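PDB 5HUB: chorismate mutase from Corynebacterium glutamicum, which probably catalyses the pericyclic rearrangement of chorismate to prephenate, the step leading from the shikimate pathway toward phenylalanine and tyrosine. Local coordinates for residues A61-F66 with E73-A78. Residues are numbered along the deposited sequence; the frame is centred on the assembly and turned at random.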
loop_
_atom_site.group_PDB
_atom_site.type_symbol
_atom_site.label_atom_id
_atom_site.label_comp_id
_atom_site.label_asym_id
_atom_site.label_seq_id
_atom_site.Cartn_x
_atom_site.Cartn_y
_atom_site.Cartn_z
ATOM N N ALA A 61 -10.291 -12.452 5.309
ATOM C CA ALA A 61 -9.999 -12.800 3.923
ATOM C C ALA A 61 -9.008 -11.796 3.305
ATOM O O ALA A 61 -8.160 -12.186 2.506
ATOM C CB ALA A 61 -11.279 -12.772 3.116
ATOM N N ILE A 62 -9.213 -10.528 3.567
ATOM C CA ILE A 62 -8.369 -9.478 3.002
ATOM C C ILE A 62 -6.950 -9.657 3.568
ATOM O O ILE A 62 -5.957 -9.606 2.821
ATOM C CB ILE A 62 -8.936 -8.073 3.305
ATOM C CG1 ILE A 62 -10.272 -7.914 2.541
ATOM C CG2 ILE A 62 -7.875 -6.993 2.941
ATOM C CD1 ILE A 62 -11.033 -6.678 2.918
ATOM N N ILE A 63 -6.816 -9.826 4.858
ATOM C CA ILE A 63 -5.515 -10.024 5.502
ATOM C C ILE A 63 -4.819 -11.229 4.898
ATOM O O ILE A 63 -3.652 -11.197 4.542
ATOM C CB ILE A 63 -5.671 -10.111 7.046
ATOM C CG1 ILE A 63 -6.109 -8.762 7.597
ATOM C CG2 ILE A 63 -4.418 -10.655 7.689
ATOM C CD1 ILE A 63 -6.719 -8.799 9.002
ATOM N N ASN A 64 -5.548 -12.314 4.714
ATOM C CA ASN A 64 -5.033 -13.552 4.157
ATOM C C ASN A 64 -4.610 -13.354 2.717
ATOM O O ASN A 64 -3.592 -13.885 2.278
ATOM C CB ASN A 64 -6.043 -14.705 4.224
ATOM C CG ASN A 64 -6.258 -15.238 5.635
ATOM O OD1 ASN A 64 -5.458 -15.000 6.541
ATOM N ND2 ASN A 64 -7.316 -16.002 5.814
ATOM N N GLN A 65 -5.417 -12.655 1.941
ATOM C CA GLN A 65 -5.040 -12.371 0.576
ATOM C C GLN A 65 -3.714 -11.598 0.524
ATOM O O GLN A 65 -2.836 -11.917 -0.283
ATOM C CB GLN A 65 -6.115 -11.540 -0.123
ATOM C CG GLN A 65 -5.693 -11.040 -1.525
ATOM C CD GLN A 65 -6.725 -10.152 -2.147
ATOM O OE1 GLN A 65 -7.656 -9.720 -1.479
ATOM N NE2 GLN A 65 -6.587 -9.871 -3.428
ATOM N N PHE A 66 -3.623 -10.560 1.322
ATOM C CA PHE A 66 -2.373 -9.744 1.290
ATOM C C PHE A 66 -1.197 -10.605 1.740
ATOM O O PHE A 66 -0.115 -10.537 1.103
ATOM C CB PHE A 66 -2.551 -8.512 2.155
ATOM C CG PHE A 66 -3.240 -7.369 1.467
ATOM C CD1 PHE A 66 -4.514 -7.466 0.983
ATOM C CD2 PHE A 66 -2.552 -6.191 1.218
ATOM C CE1 PHE A 66 -5.138 -6.430 0.349
ATOM C CE2 PHE A 66 -3.152 -5.158 0.539
ATOM C CZ PHE A 66 -4.459 -5.274 0.108
ATOM N N GLU A 73 4.759 -8.912 5.150
ATOM C CA GLU A 73 4.209 -7.587 5.368
ATOM C C GLU A 73 2.751 -7.454 4.947
ATOM O O GLU A 73 2.130 -6.413 5.179
ATOM C CB GLU A 73 5.001 -6.550 4.563
ATOM C CG GLU A 73 6.499 -6.536 4.863
ATOM C CD GLU A 73 6.822 -5.918 6.186
ATOM O OE1 GLU A 73 5.967 -5.335 6.854
ATOM O OE2 GLU A 73 8.019 -5.922 6.508
ATOM N N GLY A 74 2.189 -8.523 4.379
ATOM C CA GLY A 74 0.805 -8.439 3.904
ATOM C C GLY A 74 -0.192 -8.045 4.990
ATOM O O GLY A 74 -0.987 -7.161 4.819
ATOM N N PRO A 75 -0.174 -8.758 6.111
ATOM C CA PRO A 75 -1.097 -8.392 7.177
ATOM C C PRO A 75 -1.025 -6.943 7.666
ATOM O O PRO A 75 -2.042 -6.264 7.895
ATOM C CB PRO A 75 -0.763 -9.404 8.277
ATOM C CG PRO A 75 -0.325 -10.585 7.512
ATOM C CD PRO A 75 0.518 -10.029 6.374
ATOM N N ALA A 76 0.197 -6.419 7.772
ATOM C CA ALA A 76 0.342 -5.070 8.199
ATOM C C ALA A 76 -0.198 -4.077 7.145
ATOM O O ALA A 76 -0.825 -3.080 7.485
ATOM C CB ALA A 76 1.824 -4.789 8.444
ATOM N N LEU A 77 0.073 -4.347 5.885
ATOM C CA LEU A 77 -0.427 -3.495 4.847
ATOM C C LEU A 77 -1.990 -3.507 4.821
ATOM O O LEU A 77 -2.638 -2.461 4.735
ATOM C CB LEU A 77 0.146 -3.915 3.486
ATOM C CG LEU A 77 -0.446 -3.222 2.241
ATOM C CD1 LEU A 77 -0.282 -1.712 2.338
ATOM C CD2 LEU A 77 0.221 -3.746 0.978
ATOM N N ALA A 78 -2.578 -4.708 4.855
ATOM C CA ALA A 78 -4.022 -4.836 4.949
ATOM C C ALA A 78 -4.590 -4.045 6.164
ATOM O O ALA A 78 -5.602 -3.361 6.045
ATOM C CB ALA A 78 -4.431 -6.323 5.049
#
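The carbonyl oxygen of Gly74 meets two groups: Ala78 N hydrogen-bonds to Gly74 O at 2.9 Å in the first turn of helix 74-84, and Phe66 CB rests on Gly74 O at 3.4 Å without a hydrogen bond. Gly74 has no side chain, and Phe66 C leaves no room for a CB there; the CA atoms of Phe66 and Gly74 can thus lie 4.3 Å apart. No hydrogen bond crosses this contact, and the rest is mostly apolar side-chain packing. Phe66 CG, anti to the carbonyl carbon (chi1 -84°), lies 3.9 Å from Ala78 CB, which sits over one face of the ring. At the ring edge, near its plane, Leu77 CD2 sits 3.7 Å from Phe66 CE2, the two side chains crossing at about a right angle. Ala78 CB also reaches the turn before Phe66 on helix 49-70, 3.9 Å from Ile63 CG1 and slightly farther from Ile62 CG2. Ile63 turns its other branch to the proline, with Ile63 CG2 3.9 Å from Pro75 CB. Leu29 of the second subunit packs on Phe66, and Leu77 meets its own counterpart there, tying the contact to the dimer interface. The N-to-C directions of the two short helical segments differ by 134°, their axes 7.7 Å apart at closest approach: a tight corner folding helix 74-84 against helix 49-70, consistent with the three-helix subunit of dimeric AroQ-type chorismate mutases.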